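Local coordinates for protein putative glucoamylase (Bacteroides uniformis, PDB 4GL3) that is a putative glucoamylase, probably a glycoside hydrolase that releases glucose from carbohydrate chains and probably has a six-hairpin (alpha/alpha) toroid, at residues A[331-336]-A[386-391]; A[64-69]-A[393-398]; A[248-253]-A[303-308]; A[195-200]-A[254-259]. All coordinates share one frame; numbering follows the deposited sequence. Where two conformers were deposited one is given.

Contact 1: residues A[331-336]-A[386-391]; sequences SSIPYA and VMIENY
Ile333 and Tyr391 meet with their side chains crossing at about a right angle. CG1 of Ile333 sits over one face of the Tyr391 ring, 4.1 Å from the centroid and 25° off the ring normal, which makes this a CH-pi contact. The offset is toward the rim, on the side where Ile333 CD1 comes within 3.8 Å of Tyr391 CD2. The second branch of Ile333 turns to the helix backbone, CG2 lying 3.6 Å from Met387 O and also touching Ile388.

Met387, a selenomethionine, packs against Pro334 and Tyr335. Its chain is bent at both chi2 (-62°) and chi3 (-86°), and this folding brings the terminal CE up against two side chains of 331-336. Pro334 CG, crossing it at nearly a right angle, is 3.9 Å from Met387 CE; the Tyr335 ring approaches obliquely, with CZ 3.6 Å from the same Met387 CE. Pro334 CG in turn covers part of one face of the Tyr335 ring. Nearer the backbone, Ser331 O presses on Met387 CB at 3.1 Å, a tight approach.

The contact thus fastens the turn between helices 326-331 and 337-349 to one side of helix 378-393, while Met19 of helix 15-27 touches both Ile333 and Tyr391. No hydrogen bond passes between the two segments, and the polar ends turn to other partners: Tyr335 OH to Thr252 O, Ser331 OG to Thr327 OG1. Cohesion here therefore rests on apolar burial and on the fit of ring, proline and selenomethionine, while the hydrogen bonds of the polar ends go to a neighbouring loop and helix.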
loop_
_atom_site.group_PDB
_atom_site.type_symbol
_atom_site.label_atom_id
_atom_site.label_comp_id
_atom_site.label_asym_id
_atom_site.label_seq_id
_atom_site.Cartn_x
_atom_site.Cartn_y
_atom_site.Cartn_z
ATOM N N SER A 331 -2.999 -3.482 9.692
ATOM C CA SER A 331 -3.180 -2.347 8.805
ATOM C C SER A 331 -4.647 -1.925 8.597
ATOM O O SER A 331 -4.916 -0.862 8.019
ATOM C CB SER A 331 -2.501 -2.595 7.475
ATOM O OG SER A 331 -1.115 -2.843 7.661
ATOM N N SER A 332 -5.564 -2.775 9.062
ATOM C CA SER A 332 -6.984 -2.531 9.031
ATOM C C SER A 332 -7.477 -1.812 10.301
ATOM O O SER A 332 -8.693 -1.647 10.476
ATOM C CB SER A 332 -7.737 -3.866 8.822
ATOM O OG SER A 332 -7.699 -4.247 7.438
ATOM N N ILE A 333 -6.536 -1.395 11.160
ATOM C CA ILE A 333 -6.817 -0.692 12.422
ATOM C C ILE A 333 -7.802 0.496 12.301
ATOM O O ILE A 333 -8.688 0.590 13.125
ATOM C CB ILE A 333 -5.510 -0.315 13.215
ATOM C CG1 ILE A 333 -5.840 0.227 14.636
ATOM C CG2 ILE A 333 -4.603 0.614 12.410
ATOM C CD1 ILE A 333 -4.685 0.096 15.638
ATOM N N PRO A 334 -7.718 1.347 11.252
ATOM C CA PRO A 334 -8.728 2.403 11.292
ATOM C C PRO A 334 -10.116 1.899 10.994
ATOM O O PRO A 334 -11.063 2.581 11.246
ATOM C CB PRO A 334 -8.301 3.373 10.218
ATOM C CG PRO A 334 -7.340 2.629 9.343
ATOM C CD PRO A 334 -6.787 1.489 10.122
ATOM N N TYR A 335 -10.233 0.701 10.459
ATOM C CA TYR A 335 -11.540 0.191 10.067
ATOM C C TYR A 335 -12.213 -0.620 11.165
ATOM O O TYR A 335 -13.424 -0.637 11.217
ATOM C CB TYR A 335 -11.421 -0.653 8.813
ATOM C CG TYR A 335 -10.640 -0.024 7.701
ATOM C CD1 TYR A 335 -10.841 1.299 7.347
ATOM C CD2 TYR A 335 -9.726 -0.777 6.945
ATOM C CE1 TYR A 335 -10.150 1.876 6.293
ATOM C CE2 TYR A 335 -9.034 -0.196 5.879
ATOM C CZ TYR A 335 -9.257 1.127 5.563
ATOM O OH TYR A 335 -8.627 1.697 4.489
ATOM N N ALA A 336 -11.445 -1.283 12.028
ATOM C CA ALA A 336 -12.010 -2.055 13.140
ATOM C C ALA A 336 -11.010 -2.012 14.284
ATOM O O ALA A 336 -10.342 -3.018 14.583
ATOM C CB ALA A 336 -12.292 -3.488 12.708
ATOM N N VAL A 386 1.952 3.079 8.556
ATOM C CA VAL A 386 1.172 4.196 8.050
ATOM C C VAL A 386 -0.290 4.144 8.450
ATOM O O VAL A 386 -0.877 5.167 8.744
ATOM C CB VAL A 386 1.321 4.327 6.489
ATOM C CG1 VAL A 386 0.354 5.380 5.948
ATOM C CG2 VAL A 386 2.753 4.689 6.134
HETATM N N MSE A 387 -0.904 2.963 8.459
HETATM C CA MSE A 387 -2.336 2.866 8.788
HETATM C C MSE A 387 -2.537 3.015 10.281
HETATM O O MSE A 387 -3.533 3.583 10.701
HETATM C CB MSE A 387 -2.967 1.558 8.257
HETATM C CG MSE A 387 -2.948 1.445 6.721
HETATM SE SE MSE A 387 -3.962 2.832 5.803
HETATM C CE MSE A 387 -5.751 2.102 5.785
ATOM N N ILE A 388 -1.566 2.580 11.090
ATOM C CA ILE A 388 -1.600 2.882 12.514
ATOM C C ILE A 388 -1.618 4.390 12.642
ATOM O O ILE A 388 -2.451 4.944 13.371
ATOM C CB ILE A 388 -0.433 2.262 13.329
ATOM C CG1 ILE A 388 -0.634 0.736 13.481
ATOM C CG2 ILE A 388 -0.278 2.948 14.710
ATOM C CD1 ILE A 388 0.607 -0.003 13.993
ATOM N N GLU A 389 -0.755 5.089 11.911
ATOM C CA GLU A 389 -0.763 6.539 12.083
ATOM C C GLU A 389 -2.091 7.194 11.616
ATOM O O GLU A 389 -2.586 8.127 12.266
ATOM C CB GLU A 389 0.411 7.215 11.348
ATOM C CG GLU A 389 0.592 8.668 11.725
ATOM C CD GLU A 389 0.827 8.834 13.220
ATOM O OE1 GLU A 389 1.575 7.984 13.762
ATOM O OE2 GLU A 389 0.282 9.795 13.822
ATOM N N ASN A 390 -2.614 6.763 10.468
ATOM C CA ASN A 390 -3.902 7.253 10.024
ATOM C C ASN A 390 -4.997 7.064 11.084
ATOM O O ASN A 390 -5.783 7.978 11.326
ATOM C CB ASN A 390 -4.328 6.617 8.702
ATOM C CG ASN A 390 -3.659 7.265 7.508
ATOM O OD1 ASN A 390 -3.306 8.453 7.580
ATOM N ND2 ASN A 390 -3.481 6.495 6.391
ATOM N N TYR A 391 -5.037 5.893 11.711
ATOM C CA TYR A 391 -5.947 5.683 12.861
ATOM C C TYR A 391 -5.681 6.673 13.977
ATOM O O TYR A 391 -6.613 7.214 14.536
ATOM C CB TYR A 391 -5.811 4.264 13.414
ATOM C CG TYR A 391 -6.454 4.050 14.764
ATOM C CD1 TYR A 391 -7.833 4.172 14.917
ATOM C CD2 TYR A 391 -5.689 3.762 15.890
ATOM C CE1 TYR A 391 -8.443 3.975 16.135
ATOM C CE2 TYR A 391 -6.300 3.553 17.125
ATOM C CZ TYR A 391 -7.676 3.674 17.214
ATOM O OH TYR A 391 -8.299 3.504 18.395
#

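Contact 2: residues A[64-69]-A[393-398]; sequences IIVGIE and TGLIWK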
loop_
_atom_site.group_PDB
_atom_site.type_symbol
_atom_site.label_atom_id
_atom_site.label_comp_id
_atom_site.label_asym_id
_atom_site.label_seq_id
_atom_site.Cartn_x
_atom_site.Cartn_y
_atom_site.Cartn_z
ATOM N N ILE A 64 8.569 7.633 6.376
ATOM C CA ILE A 64 9.470 8.694 6.798
ATOM C C ILE A 64 8.688 9.884 7.426
ATOM O O ILE A 64 9.079 10.414 8.483
ATOM C CB ILE A 64 10.381 9.173 5.673
ATOM C CG1 ILE A 64 11.396 8.069 5.363
ATOM C CG2 ILE A 64 11.102 10.471 6.052
ATOM C CD1 ILE A 64 12.016 8.194 3.989
ATOM N N ILE A 65 7.592 10.288 6.797
ATOM C CA ILE A 65 6.768 11.382 7.321
ATOM C C ILE A 65 6.207 11.021 8.715
ATOM O O ILE A 65 6.285 11.842 9.649
ATOM C CB ILE A 65 5.618 11.768 6.366
ATOM C CG1 ILE A 65 6.182 12.160 4.968
ATOM C CG2 ILE A 65 4.797 12.921 6.968
ATOM C CD1 ILE A 65 5.119 12.113 3.860
ATOM N N VAL A 66 5.718 9.783 8.866
ATOM C CA VAL A 66 5.241 9.270 10.166
ATOM C C VAL A 66 6.360 9.354 11.209
ATOM O O VAL A 66 6.184 9.871 12.314
ATOM C CB VAL A 66 4.696 7.825 10.042
ATOM C CG1 VAL A 66 4.349 7.213 11.410
ATOM C CG2 VAL A 66 3.462 7.783 9.119
ATOM N N GLY A 67 7.541 8.909 10.813
ATOM C CA GLY A 67 8.721 8.917 11.701
ATOM C C GLY A 67 9.165 10.290 12.176
ATOM O O GLY A 67 9.585 10.437 13.331
ATOM N N ILE A 68 9.068 11.296 11.306
ATOM C CA ILE A 68 9.370 12.661 11.716
ATOM C C ILE A 68 8.364 13.114 12.777
ATOM O O ILE A 68 8.751 13.622 13.821
ATOM C CB ILE A 68 9.327 13.683 10.559
ATOM C CG1 ILE A 68 10.433 13.406 9.528
ATOM C CG2 ILE A 68 9.477 15.088 11.121
ATOM C CD1 ILE A 68 10.234 14.116 8.191
ATOM N N GLU A 69 7.084 12.933 12.482
ATOM C CA GLU A 69 6.004 13.347 13.380
ATOM C C GLU A 69 6.014 12.585 14.701
ATOM O O GLU A 69 5.621 13.144 15.701
ATOM C CB GLU A 69 4.644 13.202 12.676
ATOM C CG GLU A 69 4.467 14.252 11.592
ATOM C CD GLU A 69 4.445 15.671 12.148
ATOM O OE1 GLU A 69 3.683 15.920 13.108
ATOM O OE2 GLU A 69 5.185 16.528 11.641
ATOM N N THR A 393 -3.965 9.792 14.088
ATOM C CA THR A 393 -4.005 11.234 13.811
ATOM C C THR A 393 -4.511 11.606 12.384
ATOM O O THR A 393 -4.644 12.775 12.074
ATOM C CB THR A 393 -2.582 11.844 13.924
ATOM O OG1 THR A 393 -1.721 11.227 12.946
ATOM C CG2 THR A 393 -1.988 11.704 15.365
ATOM N N GLY A 394 -4.760 10.629 11.518
ATOM C CA GLY A 394 -5.120 10.906 10.129
ATOM C C GLY A 394 -4.025 11.617 9.326
ATOM O O GLY A 394 -4.318 12.179 8.277
ATOM N N LEU A 395 -2.771 11.558 9.802
ATOM C CA LEU A 395 -1.637 12.280 9.240
ATOM C C LEU A 395 -1.500 12.159 7.724
ATOM O O LEU A 395 -1.461 13.196 7.034
ATOM C CB LEU A 395 -0.311 11.811 9.867
ATOM C CG LEU A 395 0.946 12.534 9.358
ATOM C CD1 LEU A 395 0.937 14.033 9.768
ATOM C CD2 LEU A 395 2.214 11.863 9.899
ATOM N N ILE A 396 -1.403 10.934 7.190
ATOM C CA ILE A 396 -1.063 10.789 5.759
ATOM C C ILE A 396 -2.280 11.097 4.879
ATOM O O ILE A 396 -2.160 11.727 3.830
ATOM C CB ILE A 396 -0.455 9.402 5.452
ATOM C CG1 ILE A 396 0.811 9.165 6.298
ATOM C CG2 ILE A 396 -0.161 9.237 3.960
ATOM C CD1 ILE A 396 1.858 10.259 6.269
ATOM N N TRP A 397 -3.457 10.671 5.343
ATOM C CA TRP A 397 -4.726 11.076 4.747
ATOM C C TRP A 397 -4.872 12.583 4.606
ATOM O O TRP A 397 -5.201 13.078 3.552
ATOM C CB TRP A 397 -5.890 10.597 5.600
ATOM C CG TRP A 397 -6.169 9.137 5.508
ATOM C CD1 TRP A 397 -5.891 8.300 4.471
ATOM C CD2 TRP A 397 -6.860 8.345 6.489
ATOM N NE1 TRP A 397 -6.312 7.027 4.762
ATOM C CE2 TRP A 397 -6.943 7.034 5.982
ATOM C CE3 TRP A 397 -7.377 8.614 7.752
ATOM C CZ2 TRP A 397 -7.553 5.986 6.696
ATOM C CZ3 TRP A 397 -7.996 7.585 8.454
ATOM C CH2 TRP A 397 -8.071 6.284 7.918
ATOM N N LYS A 398 -4.622 13.336 5.650
ATOM C CA LYS A 398 -4.759 14.797 5.523
ATOM C C LYS A 398 -3.803 15.378 4.486
ATOM O O LYS A 398 -4.181 16.262 3.736
ATOM C CB LYS A 398 -4.568 15.514 6.857
ATOM C CG LYS A 398 -5.688 15.262 7.856
ATOM C CD LYS A 398 -5.444 16.037 9.171
ATOM C CE LYS A 398 -5.819 15.231 10.405
ATOM N NZ LYS A 398 -7.290 15.051 10.568
#
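Leu395 CD2 reaches helix 54-69 between three residues. It lies 3.7 Å from Glu69 CG and also touches Ile65 CG2 and Val66 CA, so one methyl meets the flank of a whole helical turn. Leu395 CG is anti to its backbone N (chi1 -179°), which carries both methyls away from its own helix toward the other. Beside it, Ile396 extends its delta carbon: CD1 is 4.0 Å from Ile65 CG2 and 4.1 Å from Val66 CG2, with the Val66 and Ile396 side chains crossing nearly perpendicularly. Glu69 contributes only aliphatic carbon to the pairing; its chain bends at chi2, and OE2 is hydrogen-bonded to Tyr140 OH of helix 124-140.

Family membership in the six-hairpin clan points to an (alpha/alpha) toroid, and the contact joins helices far apart in sequence, one near the N-terminus and one near the C-terminus. No hydrogen bond crosses between 64-69 and 393-398; the contact is made by apolar carbon, apart from Val66 CA all of it in side chains.

The turn before them probably helps place Leu395 and Ile396. Gly394, the first residue past helix 378-393, has positive phi (63°) and stands at the N-cap position of helix 395-401, its O accepting from Lys398 N at 2.9 Å. A weak bond of 3.3 Å runs from Leu395 N to Thr393 OG1, and that hydroxyl is also paired with Glu389 OE2. Farther out, Asn390 OD1 receives Trp397 N and, weakly, Ile396 N, while the flank of helix 378-393 touches both sides of the contact: Glu389 packs against Val66 and Leu395, and Val386 against Ile396.

Contact 3: residues A[248-253]-A[303-308]; sequences PLFFTH and LTASDG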
loop_
_atom_site.group_PDB
_atom_site.type_symbol
_atom_site.label_atom_id
_atom_site.label_comp_id
_atom_site.label_asym_id
_atom_site.label_seq_id
_atom_site.Cartn_x
_atom_site.Cartn_y
_atom_site.Cartn_z
ATOM N N PRO A 248 -7.880 -10.911 -0.684
ATOM C CA PRO A 248 -6.856 -10.598 0.326
ATOM C C PRO A 248 -7.082 -9.199 0.939
ATOM O O PRO A 248 -7.447 -8.218 0.221
ATOM C CB PRO A 248 -5.547 -10.629 -0.458
ATOM C CG PRO A 248 -5.868 -11.210 -1.815
ATOM C CD PRO A 248 -7.338 -11.052 -2.051
ATOM N N LEU A 249 -6.890 -9.099 2.255
ATOM C CA LEU A 249 -7.274 -7.868 2.996
ATOM C C LEU A 249 -6.441 -6.647 2.592
ATOM O O LEU A 249 -6.901 -5.520 2.791
ATOM C CB LEU A 249 -7.327 -8.082 4.525
ATOM C CG LEU A 249 -8.109 -7.046 5.357
ATOM C CD1 LEU A 249 -9.529 -6.732 4.825
ATOM C CD2 LEU A 249 -8.159 -7.505 6.800
ATOM N N PHE A 250 -5.258 -6.842 1.984
ATOM C CA PHE A 250 -4.467 -5.677 1.573
ATOM C C PHE A 250 -5.155 -4.800 0.508
ATOM O O PHE A 250 -4.724 -3.672 0.277
ATOM C CB PHE A 250 -3.035 -6.045 1.113
ATOM C CG PHE A 250 -2.936 -6.493 -0.353
ATOM C CD1 PHE A 250 -3.192 -7.823 -0.702
ATOM C CD2 PHE A 250 -2.594 -5.596 -1.356
ATOM C CE1 PHE A 250 -3.070 -8.264 -2.031
ATOM C CE2 PHE A 250 -2.455 -6.036 -2.693
ATOM C CZ PHE A 250 -2.714 -7.355 -3.024
ATOM N N PHE A 251 -6.193 -5.315 -0.158
ATOM C CA PHE A 251 -6.980 -4.483 -1.047
ATOM C C PHE A 251 -7.564 -3.232 -0.312
ATOM O O PHE A 251 -7.815 -2.225 -0.954
ATOM C CB PHE A 251 -8.144 -5.260 -1.682
ATOM C CG PHE A 251 -7.753 -6.349 -2.695
ATOM C CD1 PHE A 251 -6.441 -6.586 -3.076
ATOM C CD2 PHE A 251 -8.766 -7.148 -3.261
ATOM C CE1 PHE A 251 -6.138 -7.572 -4.012
ATOM C CE2 PHE A 251 -8.474 -8.127 -4.181
ATOM C CZ PHE A 251 -7.156 -8.316 -4.584
ATOM N N THR A 252 -7.749 -3.296 1.011
ATOM C CA THR A 252 -8.245 -2.128 1.804
ATOM C C THR A 252 -7.116 -1.227 2.308
ATOM O O THR A 252 -7.376 -0.260 3.026
ATOM C CB THR A 252 -9.089 -2.587 3.008
ATOM O OG1 THR A 252 -8.227 -3.212 3.982
ATOM C CG2 THR A 252 -10.189 -3.550 2.523
ATOM N N HIS A 253 -5.866 -1.529 1.915
ATOM C CA HIS A 253 -4.710 -0.812 2.403
ATOM C C HIS A 253 -3.971 0.014 1.336
ATOM O O HIS A 253 -3.693 1.157 1.556
ATOM C CB HIS A 253 -3.681 -1.759 3.063
ATOM C CG HIS A 253 -4.256 -2.613 4.127
ATOM N ND1 HIS A 253 -3.754 -3.863 4.409
ATOM C CD2 HIS A 253 -5.346 -2.443 4.913
ATOM C CE1 HIS A 253 -4.502 -4.416 5.356
ATOM N NE2 HIS A 253 -5.463 -3.571 5.692
ATOM N N LEU A 303 -6.269 -12.566 6.788
ATOM C CA LEU A 303 -5.736 -13.260 5.606
ATOM C C LEU A 303 -5.455 -12.284 4.446
ATOM O O LEU A 303 -6.336 -11.527 4.002
ATOM C CB LEU A 303 -6.730 -14.336 5.147
ATOM C CG LEU A 303 -7.109 -15.429 6.151
ATOM C CD1 LEU A 303 -8.218 -16.309 5.577
ATOM C CD2 LEU A 303 -5.887 -16.242 6.562
ATOM N N THR A 304 -4.209 -12.308 3.973
ATOM C CA THR A 304 -3.775 -11.521 2.836
ATOM C C THR A 304 -2.536 -12.184 2.179
ATOM O O THR A 304 -1.986 -13.171 2.693
ATOM C CB THR A 304 -3.474 -10.091 3.276
ATOM O OG1 THR A 304 -3.376 -9.248 2.136
ATOM C CG2 THR A 304 -2.155 -9.991 4.109
ATOM N N ALA A 305 -2.111 -11.632 1.048
ATOM C CA ALA A 305 -0.912 -12.100 0.340
ATOM C C ALA A 305 0.335 -11.954 1.206
ATOM O O ALA A 305 0.589 -10.877 1.782
ATOM C CB ALA A 305 -0.711 -11.352 -1.007
ATOM N N SER A 306 1.134 -13.011 1.247
ATOM C CA SER A 306 2.376 -12.982 2.000
ATOM C C SER A 306 3.199 -14.240 1.760
ATOM O O SER A 306 2.731 -15.176 1.103
ATOM C CB SER A 306 2.028 -12.889 3.494
ATOM O OG SER A 306 1.467 -14.090 3.974
ATOM N N ASP A 307 4.380 -14.305 2.389
ATOM C CA ASP A 307 5.110 -15.556 2.500
ATOM C C ASP A 307 4.259 -16.591 3.250
ATOM O O ASP A 307 3.293 -16.253 3.969
ATOM C CB ASP A 307 6.458 -15.349 3.213
ATOM C CG ASP A 307 7.526 -14.692 2.330
ATOM O OD1 ASP A 307 7.303 -14.459 1.114
ATOM O OD2 ASP A 307 8.624 -14.426 2.870
ATOM N N GLY A 308 4.623 -17.857 3.060
ATOM C CA GLY A 308 3.910 -18.970 3.620
ATOM C C GLY A 308 4.816 -20.168 3.772
ATOM O O GLY A 308 5.855 -20.248 3.134
#
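Leu249 and Phe250 are each tied to 303-308 by a backbone N-H. Leu249 N donates to Leu303 O over 3.0 Å at 159°, lying in the plane of that carbonyl. Phe250 N donates to the side chain of Thr304, 3.1 Å from OG1 and somewhat less straight at 148°. Thr304 OG1 is anti to its own backbone N (chi1 -166°), which turns it toward the loop.

Apolar and edge contacts follow. The same Thr304 OG1 stands at the edge of the Phe250 ring, in its plane, 3.2 Å from CD1, and beyond it Phe250 CE1 rests 4.0 Å from Ala305 CB. Pro248 CB also touches this oxygen, 3.7 Å from Thr304 OG1.

Bonds inside the loop hold its shape: Leu249 O accepts from both Thr252 N and Thr252 OG1. Residues 303-304, which hold the loop, lead into the weakly bonded strand 305-306, paired antiparallel with 313-314.

The side chain of Phe250 is about 3 Å from a bound Tris molecule, probably from the crystallisation liquor though possibly marking a pocket. One hydroxyl oxygen thus accepts from Phe250 N and abuts the ring of the same residue, which probably limits how Phe250 can shift beside the Tris.

Contact 4: residues A[195-200]-A[254-259]; sequences ECHIVY and YSYMGL
Ser255 OG lies anti to its carbonyl carbon (chi1 -66°), beside its own backbone N, and this torsion delivers the hydroxyl to the start of helix 197-205. There it donates to Glu195 O at 2.6 Å, approaching from well above the carbonyl plane, and accepts from Ile198 N, which is 3.1 Å from Ser255 OG at 158°. His197 CG is anti to its backbone N (chi1 -161°), which swings the imidazole toward the loop; ND1 and Tyr256 OH are hydrogen-bonded at 2.8 Å, each at the edge of the other's ring, with the side chains crossing nearly at right angles.

Two waters extend the network. Water 1 donates to Glu195 O (3.1 Å) and accepts from Ser255 N (2.9 Å); water 2 accepts from His197 N and is bonded to Tyr256 OH. Apolar packing closes the far end, where Ile198 CD1 is 4.1 Å from Leu259 CB.

Outside, His197 NE2 bonds to Tyr216 OH and the ring lies nearly parallel to that of Trp220. Glu195 OE2 makes a weak hydrogen bond to bound Tris, in what may be a pocket. Ser255 OG both gives and takes, and Glu195 O is gripped by that hydroxyl and a water, which probably steadies the backbone that carries Glu195.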
loop_
_atom_site.group_PDB
_atom_site.type_symbol
_atom_site.label_atom_id
_atom_site.label_comp_id
_atom_site.label_asym_id
_atom_site.label_seq_id
_atom_site.Cartn_x
_atom_site.Cartn_y
_atom_site.Cartn_z
ATOM N N GLU A 195 -6.595 -3.828 -5.391
ATOM C CA GLU A 195 -5.722 -2.859 -4.739
ATOM C C GLU A 195 -5.394 -1.648 -5.582
ATOM O O GLU A 195 -4.749 -0.741 -5.062
ATOM C CB GLU A 195 -4.389 -3.527 -4.305
ATOM C CG GLU A 195 -3.402 -3.815 -5.465
ATOM C CD GLU A 195 -3.556 -5.188 -6.112
ATOM O OE1 GLU A 195 -4.695 -5.656 -6.287
ATOM O OE2 GLU A 195 -2.517 -5.776 -6.496
ATOM N N CYS A 196 -5.805 -1.606 -6.861
ATOM C CA CYS A 196 -5.285 -0.582 -7.783
ATOM C C CYS A 196 -6.145 0.671 -7.983
ATOM O O CYS A 196 -5.964 1.372 -8.957
ATOM C CB CYS A 196 -5.128 -1.252 -9.142
ATOM S SG CYS A 196 -4.110 -2.719 -9.138
ATOM N N HIS A 197 -7.118 0.925 -7.116
ATOM C CA HIS A 197 -8.043 2.060 -7.289
ATOM C C HIS A 197 -7.313 3.395 -7.570
ATOM O O HIS A 197 -7.727 4.228 -8.438
ATOM C CB HIS A 197 -8.921 2.172 -6.026
ATOM C CG HIS A 197 -10.179 2.960 -6.201
ATOM N ND1 HIS A 197 -10.980 3.294 -5.130
ATOM C CD2 HIS A 197 -10.789 3.459 -7.305
ATOM C CE1 HIS A 197 -12.036 3.963 -5.571
ATOM N NE2 HIS A 197 -11.955 4.058 -6.888
ATOM N N ILE A 198 -6.210 3.574 -6.851
ATOM C CA ILE A 198 -5.451 4.820 -6.857
ATOM C C ILE A 198 -4.849 5.126 -8.227
ATOM O O ILE A 198 -4.581 6.306 -8.551
ATOM C CB ILE A 198 -4.327 4.810 -5.760
ATOM C CG1 ILE A 198 -3.789 6.203 -5.490
ATOM C CG2 ILE A 198 -3.145 3.934 -6.152
ATOM C CD1 ILE A 198 -4.665 7.027 -4.625
ATOM N N VAL A 199 -4.612 4.089 -9.027
ATOM C CA VAL A 199 -4.129 4.310 -10.364
ATOM C C VAL A 199 -5.105 5.158 -11.192
ATOM O O VAL A 199 -4.683 6.057 -11.928
ATOM C CB VAL A 199 -3.829 2.963 -11.102
ATOM C CG1 VAL A 199 -3.225 3.251 -12.485
ATOM C CG2 VAL A 199 -2.894 2.100 -10.246
ATOM N N TYR A 200 -6.402 4.865 -11.081
ATOM C CA TYR A 200 -7.426 5.624 -11.809
ATOM C C TYR A 200 -7.618 7.011 -11.229
ATOM O O TYR A 200 -7.789 7.969 -11.992
ATOM C CB TYR A 200 -8.763 4.884 -11.838
ATOM C CG TYR A 200 -8.750 3.732 -12.822
ATOM C CD1 TYR A 200 -8.230 2.470 -12.467
ATOM C CD2 TYR A 200 -9.194 3.905 -14.134
ATOM C CE1 TYR A 200 -8.169 1.424 -13.395
ATOM C CE2 TYR A 200 -9.133 2.858 -15.060
ATOM C CZ TYR A 200 -8.623 1.628 -14.704
ATOM O OH TYR A 200 -8.594 0.587 -15.653
ATOM N N TYR A 254 -3.565 -0.572 0.222
ATOM C CA TYR A 254 -2.526 0.108 -0.588
ATOM C C TYR A 254 -2.931 1.468 -1.219
ATOM O O TYR A 254 -2.131 2.392 -1.253
ATOM C CB TYR A 254 -1.946 -0.815 -1.678
ATOM C CG TYR A 254 -1.132 -2.009 -1.258
ATOM C CD1 TYR A 254 -0.920 -2.326 0.071
ATOM C CD2 TYR A 254 -0.566 -2.843 -2.229
ATOM C CE1 TYR A 254 -0.196 -3.458 0.432
ATOM C CE2 TYR A 254 0.159 -3.956 -1.885
ATOM C CZ TYR A 254 0.353 -4.267 -0.546
ATOM O OH TYR A 254 1.062 -5.414 -0.182
ATOM N N SER A 255 -4.138 1.553 -1.751
ATOM C CA SER A 255 -4.677 2.785 -2.324
ATOM C C SER A 255 -5.217 3.749 -1.262
ATOM O O SER A 255 -5.432 4.911 -1.586
ATOM C CB SER A 255 -5.818 2.468 -3.356
ATOM O OG SER A 255 -5.344 1.779 -4.519
ATOM N N TYR A 256 -5.372 3.286 -0.010
ATOM C CA TYR A 256 -6.069 4.024 1.066
ATOM C C TYR A 256 -5.122 4.444 2.192
ATOM O O TYR A 256 -5.486 4.691 3.357
ATOM C CB TYR A 256 -7.255 3.205 1.576
ATOM C CG TYR A 256 -8.085 2.777 0.404
ATOM C CD1 TYR A 256 -8.847 3.712 -0.311
ATOM C CD2 TYR A 256 -8.040 1.470 -0.070
ATOM C CE1 TYR A 256 -9.592 3.343 -1.427
ATOM C CE2 TYR A 256 -8.763 1.088 -1.195
ATOM C CZ TYR A 256 -9.517 2.027 -1.885
ATOM O OH TYR A 256 -10.218 1.649 -3.004
HETATM N N MSE A 257 -3.883 4.541 1.808
HETATM C CA MSE A 257 -2.820 5.065 2.647
HETATM C C MSE A 257 -2.878 6.600 2.616
HETATM O O MSE A 257 -2.823 7.277 3.643
HETATM C CB MSE A 257 -1.488 4.560 2.088
HETATM C CG MSE A 257 -0.606 4.112 3.134
HETATM SE SE MSE A 257 -0.540 2.201 3.422
HETATM C CE MSE A 257 1.436 2.340 3.507
ATOM N N GLY A 258 -3.025 7.147 1.403
ATOM C CA GLY A 258 -3.251 8.608 1.227
ATOM C C GLY A 258 -4.715 8.981 0.976
ATOM O O GLY A 258 -5.237 9.970 1.505
ATOM N N LEU A 259 -5.376 8.192 0.148
ATOM C CA LEU A 259 -6.792 8.362 -0.138
ATOM C C LEU A 259 -7.594 7.926 1.112
ATOM O O LEU A 259 -7.600 6.745 1.499
ATOM C CB LEU A 259 -7.142 7.531 -1.373
ATOM C CG LEU A 259 -8.493 7.617 -2.014
ATOM C CD1 LEU A 259 -8.722 9.020 -2.542
ATOM C CD2 LEU A 259 -8.571 6.614 -3.176
HETATM O O HOH W 1 -5.857 -0.756 -2.123
HETATM O O HOH W 2 -7.865 -0.238 -4.243
#

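Contacts 3 and 4 use the consecutive halves 248-253 and 254-259 of one loop, and both reach the bound Tris: the side chains of Phe250 and Glu195 are each about 3 Å from it, and Phe250 CE2 is 3.6 Å from Glu195 CB. Contact 1 is joined to contact 3 by Ser332 OG to His253 NE2 (2.9 Å), and to contact 4 by Asn390 ND2 to Met257 O (2.9 Å). Contact 2 meets contact 4 through Trp397 NE1 to Tyr256 O (2.8 Å), yet does not touch contact 3: their centres are 23 Å apart, with nearest atoms about 7 Å apart. Residues 248-259 thus connect the possible pocket with the C-terminal helices.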